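Local coordinates for protein proline iminopeptidase (Streptomyces halstedii, PDB 3WMR) that is an alpha/beta-hydrolase-fold amidohydrolase that acts on polyketide substrates and probably releases N-terminal proline from peptides, at residues Y191-Y199 with G232-G240; H202-F213 with S291-E299. All coordinates share one frame; numbering follows the deposited sequence.

How the contacts relate
The two contacts show how what is probably the helical lid of an alpha/beta hydrolase, as in other S33 peptidases, is built and fastened to the catalytic core. Contact 1 lies within this lid, between helix 189-202 and segment 232-240; contact 2 joins the end of that helix and the segment after it to the loop that carries H293. Their centres are 16 Å apart. Y199 O of contact 1 lies 3.0 Å from C204 N of contact 2, probably a hydrogen bond, and E235 OE1 comes within 3.7 Å of H293 NE2. E235 and S126, the predicted nucleophile, have side chains about 5 Å apart; those of H293 and predicted active-site D266 approach to about 3 Å.

Contact 1 (Y191-Y199 with G232-G240); sequences YFHAMRAFY and GPNEFHVIG
F236 points its ring at the helix, its CD1 side over the F198 face and its CE1/CZ end against M195 CG, and the tight half of this contact is built round that ring. The edge of F236 turns toward the face of F198 in an edge-to-face pair, with planes at 53° and F236 CD1 only 3.4 Å from F198 CD1. F236 CB adds a CH-pi contact over the same ring. M195 CG is 3.6 Å from F236 CE1, which also meets the edge of the Y199 ring. With CG set between the backbone N and the carbonyl carbon (chi1 55°), the F236 ring folds back so that one face lies beneath N234 OD1, 3.2 Å above the plane and over its centre.

Two tyrosine hydroxyls grip the backbone and side chain next to this ring. E235 N gives a nearly straight bond to Y199 OH (2.9 Å, 166°), while Y191 OH lies close to the plane of the N234 amide and ND2 of N234 donates to it at 3.1 Å. At the other end of the amide, OD1 accepts from F236 N in an Asx turn and from H237 N, completing an Asx motif, so both ends are engaged and the rotation of the amide is fixed. The M195 CE methyl lies over the centre of one face of the Y199 ring. E235 packs CB and CG closely on the Y199 hydroxyl end, while its carboxylate leads away, OE2 bonding to Y227.

The packing is looser at partly exposed H237, which merely brings CB to 4.0 Å from Y191 OH.

Helix 171-183 backs the Y191 end, L177 and H180 touching its side chain and E181 bonding to its hydroxyl. M162 of helix 155-166 packs on both F198 and F236, which places the contact inside the probable helical lid that precedes strand 258-263.

Contact 2 (H202-F213 with S291-E299); sequences HVCRIVPWPRDF and SSHVPHLEE
R205 and E298 are joined by one straight hydrogen bond, R205 N to E298 OE2 (2.9 Å, 176°), on the anti lone pair of that oxygen. The syn lone pair takes S292 OG at 2.6 Å, and E298 OE1 receives S292 N at 2.7 Å from above the carboxylate plane, with a weak bond from V294 N. Replacing E298 by an alanine would probably leave R205 N and both S292 donors without their acceptor and let the 291-294 backbone shift.

Backbone carbonyls pack on side-chain carbons beside this network: V203 O lies 3.1 Å from H293 CB, and L297 O 3.4 Å from I206 CD1. H293 is the predicted histidine of a catalytic triad, in the loop that follows strand 283-288 of the alpha/beta hydrolase fold. With CG anti to the backbone N (chi1 -159°), its imidazole is carried away from the backbone toward D266, to which ND1 bonds.

Apolar contacts finish the seam. L297 CD1 meets P210 CG at 4.1 Å and also F213 CB, and V294 sets CG1 against the F213 ring and CG2 3.9 Å from C204 SG. On the solvent side the R205 chain runs past S292 CB, its NH1 bonded to R201 O.

Contact 1 (Y191-Y199 with G232-G240)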
loop_
_atom_site.group_PDB
_atom_site.type_symbol
_atom_site.label_atom_id
_atom_site.label_comp_id
_atom_site.label_asym_id
_atom_site.label_seq_id
_atom_site.Cartn_x
_atom_site.Cartn_y
_atom_site.Cartn_z
ATOM N N TYR A 191 -9.584 -19.462 -12.892
ATOM C CA TYR A 191 -9.548 -18.000 -12.759
ATOM C C TYR A 191 -8.176 -17.548 -12.258
ATOM O O TYR A 191 -7.611 -16.562 -12.746
ATOM C CB TYR A 191 -10.606 -17.514 -11.799
ATOM C CG TYR A 191 -10.659 -16.012 -11.708
ATOM C CD1 TYR A 191 -11.178 -15.259 -12.747
ATOM C CD2 TYR A 191 -10.166 -15.347 -10.596
ATOM C CE1 TYR A 191 -11.227 -13.873 -12.675
ATOM C CE2 TYR A 191 -10.212 -13.963 -10.505
ATOM C CZ TYR A 191 -10.749 -13.226 -11.551
ATOM O OH TYR A 191 -10.807 -11.851 -11.482
ATOM N N PHE A 192 -7.649 -18.291 -11.287
ATOM C CA PHE A 192 -6.379 -17.961 -10.656
ATOM C C PHE A 192 -5.226 -17.889 -11.647
ATOM O O PHE A 192 -4.388 -17.009 -11.551
ATOM C CB PHE A 192 -6.038 -18.951 -9.535
ATOM C CG PHE A 192 -4.911 -18.490 -8.666
ATOM C CD1 PHE A 192 -3.594 -18.642 -9.078
ATOM C CD2 PHE A 192 -5.165 -17.864 -7.458
ATOM C CE1 PHE A 192 -2.551 -18.186 -8.298
ATOM C CE2 PHE A 192 -4.121 -17.411 -6.668
ATOM C CZ PHE A 192 -2.811 -17.574 -7.091
ATOM N N HIS A 193 -5.170 -18.814 -12.596
ATOM C CA HIS A 193 -4.099 -18.777 -13.586
ATOM C C HIS A 193 -4.290 -17.684 -14.652
ATOM O O HIS A 193 -3.308 -17.154 -15.169
ATOM C CB HIS A 193 -3.863 -20.182 -14.149
ATOM C CG HIS A 193 -3.288 -21.111 -13.122
ATOM N ND1 HIS A 193 -2.009 -20.960 -12.622
ATOM C CD2 HIS A 193 -3.836 -22.145 -12.442
ATOM C CE1 HIS A 193 -1.784 -21.883 -11.703
ATOM N NE2 HIS A 193 -2.876 -22.617 -11.577
ATOM N N ALA A 194 -5.539 -17.318 -14.945
ATOM C CA ALA A 194 -5.814 -16.135 -15.766
ATOM C C ALA A 194 -5.412 -14.841 -15.018
ATOM O O ALA A 194 -4.768 -13.967 -15.586
ATOM C CB ALA A 194 -7.283 -16.093 -16.163
ATOM N N MET A 195 -5.763 -14.761 -13.737
ATOM C CA MET A 195 -5.342 -13.660 -12.855
ATOM C C MET A 195 -3.819 -13.527 -12.823
ATOM O O MET A 195 -3.292 -12.419 -12.747
ATOM C CB MET A 195 -5.861 -13.905 -11.433
ATOM C CG MET A 195 -5.633 -12.770 -10.446
ATOM S SD MET A 195 -5.599 -13.343 -8.734
ATOM C CE MET A 195 -3.919 -13.982 -8.711
ATOM N N ARG A 196 -3.124 -14.667 -12.913
ATOM C CA ARG A 196 -1.656 -14.703 -12.903
ATOM C C ARG A 196 -1.026 -14.121 -14.153
ATOM O O ARG A 196 0.029 -13.505 -14.086
ATOM C CB ARG A 196 -1.162 -16.135 -12.699
ATOM C CG ARG A 196 -1.316 -16.595 -11.264
ATOM C CD ARG A 196 -0.076 -16.239 -10.482
ATOM N NE ARG A 196 1.039 -16.949 -11.091
ATOM C CZ ARG A 196 2.297 -16.538 -11.104
ATOM N NH1 ARG A 196 2.646 -15.405 -10.528
ATOM N NH2 ARG A 196 3.209 -17.279 -11.708
ATOM N N ALA A 197 -1.663 -14.310 -15.297
ATOM C CA ALA A 197 -1.237 -13.600 -16.482
ATOM C C ALA A 197 -1.241 -12.070 -16.252
ATOM O O ALA A 197 -0.418 -11.369 -16.827
ATOM C CB ALA A 197 -2.108 -13.975 -17.676
ATOM N N PHE A 198 -2.150 -11.550 -15.417
ATOM C CA PHE A 198 -2.161 -10.097 -15.109
ATOM C C PHE A 198 -1.094 -9.790 -14.066
ATOM O O PHE A 198 -0.314 -8.868 -14.240
ATOM C CB PHE A 198 -3.554 -9.624 -14.621
ATOM C CG PHE A 198 -3.641 -8.140 -14.313
ATOM C CD1 PHE A 198 -3.198 -7.628 -13.092
ATOM C CD2 PHE A 198 -4.217 -7.261 -15.227
ATOM C CE1 PHE A 198 -3.306 -6.270 -12.809
ATOM C CE2 PHE A 198 -4.325 -5.907 -14.949
ATOM C CZ PHE A 198 -3.883 -5.416 -13.738
ATOM N N TYR A 199 -1.046 -10.578 -12.995
ATOM C CA TYR A 199 -0.129 -10.297 -11.889
ATOM C C TYR A 199 1.315 -10.357 -12.378
ATOM O O TYR A 199 2.123 -9.491 -12.039
ATOM C CB TYR A 199 -0.340 -11.253 -10.701
ATOM C CG TYR A 199 -1.435 -10.844 -9.697
ATOM C CD1 TYR A 199 -2.699 -10.465 -10.123
ATOM C CD2 TYR A 199 -1.202 -10.900 -8.329
ATOM C CE1 TYR A 199 -3.696 -10.095 -9.203
ATOM C CE2 TYR A 199 -2.188 -10.566 -7.402
ATOM C CZ TYR A 199 -3.429 -10.162 -7.845
ATOM O OH TYR A 199 -4.382 -9.844 -6.917
ATOM N N GLY A 232 -11.963 -6.307 -2.958
ATOM C CA GLY A 232 -12.436 -7.284 -3.912
ATOM C C GLY A 232 -11.538 -8.509 -3.835
ATOM O O GLY A 232 -10.617 -8.530 -3.040
ATOM N N PRO A 233 -11.796 -9.524 -4.670
ATOM C CA PRO A 233 -11.022 -10.776 -4.598
ATOM C C PRO A 233 -9.558 -10.636 -4.977
ATOM O O PRO A 233 -8.753 -11.475 -4.570
ATOM C CB PRO A 233 -11.704 -11.693 -5.615
ATOM C CG PRO A 233 -12.692 -10.850 -6.357
ATOM C CD PRO A 233 -12.946 -9.616 -5.587
ATOM N N ASN A 234 -9.224 -9.600 -5.747
ATOM C CA ASN A 234 -7.855 -9.420 -6.241
ATOM C C ASN A 234 -7.602 -7.962 -6.613
ATOM O O ASN A 234 -8.490 -7.115 -6.483
ATOM C CB ASN A 234 -7.580 -10.363 -7.422
ATOM C CG ASN A 234 -8.500 -10.106 -8.589
ATOM O OD1 ASN A 234 -8.499 -9.030 -9.172
ATOM N ND2 ASN A 234 -9.286 -11.098 -8.941
ATOM N N GLU A 235 -6.380 -7.685 -7.035
ATOM C CA GLU A 235 -5.910 -6.336 -7.345
ATOM C C GLU A 235 -6.740 -5.549 -8.361
ATOM O O GLU A 235 -6.916 -4.338 -8.206
ATOM C CB GLU A 235 -4.468 -6.416 -7.857
ATOM C CG GLU A 235 -3.455 -6.703 -6.770
ATOM C CD GLU A 235 -3.429 -5.570 -5.774
ATOM O OE1 GLU A 235 -2.993 -4.468 -6.177
ATOM O OE2 GLU A 235 -3.891 -5.775 -4.627
ATOM N N PHE A 236 -7.227 -6.226 -9.403
ATOM C CA PHE A 236 -7.921 -5.556 -10.509
ATOM C C PHE A 236 -9.459 -5.655 -10.449
ATOM O O PHE A 236 -10.159 -4.751 -10.940
ATOM C CB PHE A 236 -7.394 -6.032 -11.870
ATOM C CG PHE A 236 -7.439 -7.538 -12.072
ATOM C CD1 PHE A 236 -6.286 -8.309 -11.930
ATOM C CD2 PHE A 236 -8.619 -8.177 -12.423
ATOM C CE1 PHE A 236 -6.318 -9.682 -12.143
ATOM C CE2 PHE A 236 -8.650 -9.556 -12.627
ATOM C CZ PHE A 236 -7.501 -10.302 -12.486
ATOM N N HIS A 237 -9.982 -6.730 -9.856
ATOM C CA HIS A 237 -11.443 -6.926 -9.741
ATOM C C HIS A 237 -11.902 -6.236 -8.464
ATOM O O HIS A 237 -12.185 -6.876 -7.446
ATOM C CB HIS A 237 -11.822 -8.419 -9.757
ATOM C CG HIS A 237 -13.289 -8.690 -9.963
ATOM N ND1 HIS A 237 -14.046 -8.049 -10.926
ATOM C CD2 HIS A 237 -14.124 -9.570 -9.358
ATOM C CE1 HIS A 237 -15.286 -8.511 -10.894
ATOM N NE2 HIS A 237 -15.358 -9.438 -9.954
ATOM N N VAL A 238 -11.956 -4.905 -8.529
ATOM C CA VAL A 238 -12.300 -4.096 -7.360
ATOM C C VAL A 238 -13.815 -3.931 -7.301
ATOM O O VAL A 238 -14.383 -3.076 -7.988
ATOM C CB VAL A 238 -11.637 -2.709 -7.411
ATOM C CG1 VAL A 238 -12.107 -1.830 -6.243
ATOM C CG2 VAL A 238 -10.141 -2.845 -7.395
ATOM N N ILE A 239 -14.452 -4.759 -6.486
ATOM C CA ILE A 239 -15.898 -4.728 -6.314
ATOM C C ILE A 239 -16.314 -4.479 -4.860
ATOM O O ILE A 239 -17.500 -4.541 -4.529
ATOM C CB ILE A 239 -16.549 -6.048 -6.825
ATOM C CG1 ILE A 239 -16.050 -7.260 -6.042
ATOM C CG2 ILE A 239 -16.298 -6.222 -8.307
ATOM C CD1 ILE A 239 -16.827 -8.534 -6.330
ATOM N N GLY A 240 -15.342 -4.210 -3.989
ATOM C CA GLY A 240 -15.602 -3.970 -2.579
ATOM C C GLY A 240 -16.049 -2.536 -2.380
ATOM O O GLY A 240 -16.269 -1.817 -3.352
#

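Contact 2 (H202-F213 with S291-E299)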
loop_
_atom_site.group_PDB
_atom_site.type_symbol
_atom_site.label_atom_id
_atom_site.label_comp_id
_atom_site.label_asym_id
_atom_site.label_seq_id
_atom_site.Cartn_x
_atom_site.Cartn_y
_atom_site.Cartn_z
ATOM N N HIS A 202 1.947 -6.910 -14.113
ATOM C CA HIS A 202 1.662 -5.630 -13.468
ATOM C C HIS A 202 1.673 -5.630 -11.934
ATOM O O HIS A 202 1.597 -4.551 -11.338
ATOM C CB HIS A 202 0.308 -5.096 -13.958
ATOM C CG HIS A 202 0.172 -5.067 -15.446
ATOM N ND1 HIS A 202 -0.677 -5.912 -16.129
ATOM C CD2 HIS A 202 0.777 -4.307 -16.387
ATOM C CE1 HIS A 202 -0.580 -5.681 -17.424
ATOM N NE2 HIS A 202 0.294 -4.712 -17.609
ATOM N N VAL A 203 1.789 -6.789 -11.281
ATOM C CA VAL A 203 1.766 -6.809 -9.806
ATOM C C VAL A 203 3.114 -7.222 -9.213
ATOM O O VAL A 203 3.648 -6.542 -8.329
ATOM C CB VAL A 203 0.628 -7.684 -9.249
ATOM C CG1 VAL A 203 0.715 -7.779 -7.740
ATOM C CG2 VAL A 203 -0.740 -7.109 -9.636
ATOM N N CYS A 204 3.642 -8.349 -9.686
ATOM C CA CYS A 204 4.949 -8.836 -9.268
ATOM C C CYS A 204 5.554 -9.657 -10.397
ATOM O O CYS A 204 5.134 -10.796 -10.654
ATOM C CB CYS A 204 4.845 -9.704 -8.007
ATOM S SG CYS A 204 6.461 -10.274 -7.391
ATOM N N ARG A 205 6.536 -9.075 -11.067
ATOM C CA ARG A 205 7.185 -9.735 -12.187
ATOM C C ARG A 205 8.182 -10.828 -11.771
ATOM O O ARG A 205 8.665 -11.578 -12.620
ATOM C CB ARG A 205 7.850 -8.689 -13.081
ATOM C CG ARG A 205 6.832 -7.789 -13.758
ATOM C CD ARG A 205 7.416 -6.465 -14.185
ATOM N NE ARG A 205 8.107 -6.543 -15.463
ATOM C CZ ARG A 205 7.514 -6.564 -16.652
ATOM N NH1 ARG A 205 6.187 -6.558 -16.765
ATOM N NH2 ARG A 205 8.257 -6.625 -17.747
ATOM N N ILE A 206 8.474 -10.947 -10.479
ATOM C CA ILE A 206 9.338 -12.028 -10.021
ATOM C C ILE A 206 8.503 -13.254 -9.670
ATOM O O ILE A 206 7.631 -13.190 -8.785
ATOM C CB ILE A 206 10.204 -11.651 -8.804
ATOM C CG1 ILE A 206 11.005 -10.383 -9.085
ATOM C CG2 ILE A 206 11.167 -12.807 -8.474
ATOM C CD1 ILE A 206 11.596 -9.750 -7.842
ATOM N N VAL A 207 8.800 -14.358 -10.367
ATOM C CA VAL A 207 8.167 -15.662 -10.174
ATOM C C VAL A 207 9.287 -16.720 -10.194
ATOM O O VAL A 207 10.146 -16.650 -11.065
ATOM C CB VAL A 207 7.170 -15.954 -11.313
ATOM C CG1 VAL A 207 6.591 -17.359 -11.197
ATOM C CG2 VAL A 207 6.058 -14.902 -11.325
ATOM N N PRO A 208 9.312 -17.668 -9.224
ATOM C CA PRO A 208 8.428 -17.793 -8.067
ATOM C C PRO A 208 8.351 -16.481 -7.282
ATOM O O PRO A 208 9.289 -15.687 -7.306
ATOM C CB PRO A 208 9.105 -18.876 -7.223
ATOM C CG PRO A 208 9.863 -19.708 -8.207
ATOM C CD PRO A 208 10.359 -18.718 -9.225
ATOM N N TRP A 209 7.239 -16.241 -6.610
ATOM C CA TRP A 209 7.098 -15.015 -5.831
ATOM C C TRP A 209 8.164 -14.943 -4.715
ATOM O O TRP A 209 8.503 -15.984 -4.113
ATOM C CB TRP A 209 5.693 -14.928 -5.232
ATOM C CG TRP A 209 4.607 -14.607 -6.235
ATOM C CD1 TRP A 209 4.767 -14.043 -7.461
ATOM C CD2 TRP A 209 3.197 -14.784 -6.055
ATOM N NE1 TRP A 209 3.558 -13.886 -8.072
ATOM C CE2 TRP A 209 2.570 -14.317 -7.228
ATOM C CE3 TRP A 209 2.403 -15.296 -5.019
ATOM C CZ2 TRP A 209 1.187 -14.337 -7.400
ATOM C CZ3 TRP A 209 1.023 -15.321 -5.192
ATOM C CH2 TRP A 209 0.429 -14.848 -6.385
ATOM N N PRO A 210 8.702 -13.724 -4.444
ATOM C CA PRO A 210 9.509 -13.489 -3.251
ATOM C C PRO A 210 8.757 -13.955 -2.006
ATOM O O PRO A 210 7.540 -13.813 -1.942
ATOM C CB PRO A 210 9.675 -11.963 -3.236
ATOM C CG PRO A 210 9.587 -11.563 -4.667
ATOM C CD PRO A 210 8.609 -12.515 -5.289
ATOM N N ARG A 211 9.464 -14.528 -1.038
ATOM C CA ARG A 211 8.818 -15.018 0.188
ATOM C C ARG A 211 7.985 -13.931 0.883
ATOM O O ARG A 211 6.874 -14.183 1.383
ATOM C CB ARG A 211 9.862 -15.528 1.172
ATOM C CG ARG A 211 9.264 -16.240 2.380
ATOM C CD ARG A 211 10.018 -15.890 3.651
ATOM N NE ARG A 211 9.708 -14.536 4.080
ATOM C CZ ARG A 211 8.773 -14.197 4.968
ATOM N NH1 ARG A 211 8.025 -15.119 5.567
ATOM N NH2 ARG A 211 8.589 -12.908 5.260
ATOM N N ASP A 212 8.548 -12.730 0.950
ATOM C CA ASP A 212 7.846 -11.618 1.567
ATOM C C ASP A 212 6.513 -11.344 0.865
ATOM O O ASP A 212 5.520 -11.051 1.531
ATOM C CB ASP A 212 8.738 -10.365 1.587
ATOM C CG ASP A 212 9.906 -10.495 2.552
ATOM O OD1 ASP A 212 9.840 -11.342 3.469
ATOM O OD2 ASP A 212 10.890 -9.746 2.394
ATOM N N PHE A 213 6.492 -11.446 -0.464
ATOM C CA PHE A 213 5.252 -11.251 -1.236
ATOM C C PHE A 213 4.273 -12.402 -0.946
ATOM O O PHE A 213 3.095 -12.174 -0.623
ATOM C CB PHE A 213 5.552 -11.113 -2.740
ATOM C CG PHE A 213 4.334 -10.785 -3.582
ATOM C CD1 PHE A 213 3.944 -9.462 -3.789
ATOM C CD2 PHE A 213 3.557 -11.795 -4.135
ATOM C CE1 PHE A 213 2.803 -9.157 -4.529
ATOM C CE2 PHE A 213 2.422 -11.493 -4.884
ATOM C CZ PHE A 213 2.046 -10.169 -5.078
ATOM N N SER A 291 10.201 -2.318 -12.997
ATOM C CA SER A 291 9.330 -2.683 -11.891
ATOM C C SER A 291 7.864 -2.579 -12.328
ATOM O O SER A 291 7.527 -1.881 -13.290
ATOM C CB SER A 291 9.558 -1.766 -10.676
ATOM O OG SER A 291 10.860 -1.872 -10.121
ATOM N N SER A 292 7.015 -3.301 -11.614
ATOM C CA SER A 292 5.575 -3.089 -11.667
ATOM C C SER A 292 5.115 -2.555 -10.313
ATOM O O SER A 292 5.413 -1.413 -9.962
ATOM C CB SER A 292 4.841 -4.376 -12.069
ATOM O OG SER A 292 5.063 -5.420 -11.136
ATOM N N HIS A 293 4.396 -3.371 -9.555
ATOM C CA HIS A 293 3.729 -2.905 -8.344
ATOM C C HIS A 293 4.588 -3.004 -7.091
ATOM O O HIS A 293 4.268 -2.382 -6.068
ATOM C CB HIS A 293 2.428 -3.699 -8.148
ATOM C CG HIS A 293 1.429 -3.022 -7.274
ATOM N ND1 HIS A 293 0.827 -1.830 -7.618
ATOM C CD2 HIS A 293 0.890 -3.389 -6.091
ATOM C CE1 HIS A 293 -0.026 -1.483 -6.675
ATOM N NE2 HIS A 293 -0.001 -2.408 -5.734
ATOM N N VAL A 294 5.681 -3.769 -7.157
ATOM C CA VAL A 294 6.536 -3.948 -5.990
ATOM C C VAL A 294 8.012 -3.675 -6.290
ATOM O O VAL A 294 8.844 -4.577 -6.150
ATOM C CB VAL A 294 6.353 -5.347 -5.359
ATOM C CG1 VAL A 294 4.989 -5.452 -4.699
ATOM C CG2 VAL A 294 6.540 -6.463 -6.382
ATOM N N PRO A 295 8.345 -2.422 -6.669
ATOM C CA PRO A 295 9.718 -2.031 -7.029
ATOM C C PRO A 295 10.780 -2.257 -5.936
ATOM O O PRO A 295 11.969 -2.467 -6.242
ATOM C CB PRO A 295 9.592 -0.546 -7.375
ATOM C CG PRO A 295 8.319 -0.081 -6.744
ATOM C CD PRO A 295 7.412 -1.275 -6.713
ATOM N N HIS A 296 10.359 -2.224 -4.679
ATOM C CA HIS A 296 11.238 -2.526 -3.577
ATOM C C HIS A 296 11.753 -3.984 -3.603
ATOM O O HIS A 296 12.681 -4.291 -2.890
ATOM C CB HIS A 296 10.555 -2.233 -2.242
ATOM C CG HIS A 296 9.332 -3.048 -1.990
ATOM N ND1 HIS A 296 8.113 -2.774 -2.586
ATOM C CD2 HIS A 296 9.128 -4.114 -1.185
ATOM C CE1 HIS A 296 7.219 -3.652 -2.173
ATOM N NE2 HIS A 296 7.805 -4.469 -1.313
ATOM N N LEU A 297 11.093 -4.852 -4.377
ATOM C CA LEU A 297 11.478 -6.250 -4.567
ATOM C C LEU A 297 12.063 -6.455 -5.952
ATOM O O LEU A 297 13.057 -7.160 -6.124
ATOM C CB LEU A 297 10.256 -7.161 -4.381
ATOM C CG LEU A 297 9.823 -7.369 -2.927
ATOM C CD1 LEU A 297 8.494 -8.094 -2.857
ATOM C CD2 LEU A 297 10.888 -8.144 -2.159
ATOM N N GLU A 298 11.432 -5.828 -6.935
ATOM C CA GLU A 298 11.792 -5.975 -8.327
ATOM C C GLU A 298 13.081 -5.267 -8.679
ATOM O O GLU A 298 13.883 -5.800 -9.451
ATOM C CB GLU A 298 10.645 -5.485 -9.221
ATOM C CG GLU A 298 9.415 -6.370 -9.095
ATOM C CD GLU A 298 8.142 -5.699 -9.567
ATOM O OE1 GLU A 298 7.996 -4.481 -9.340
ATOM O OE2 GLU A 298 7.316 -6.389 -10.193
ATOM N N GLU A 299 13.282 -4.072 -8.128
ATOM C CA GLU A 299 14.542 -3.343 -8.307
ATOM C C GLU A 299 15.047 -2.909 -6.941
ATOM O O GLU A 299 15.001 -1.723 -6.608
ATOM C CB GLU A 299 14.337 -2.130 -9.214
ATOM C CG GLU A 299 13.936 -2.498 -10.623
ATOM C CD GLU A 299 13.920 -1.304 -11.543
ATOM O OE1 GLU A 299 15.017 -0.833 -11.864
ATOM O OE2 GLU A 299 12.827 -0.850 -11.961
#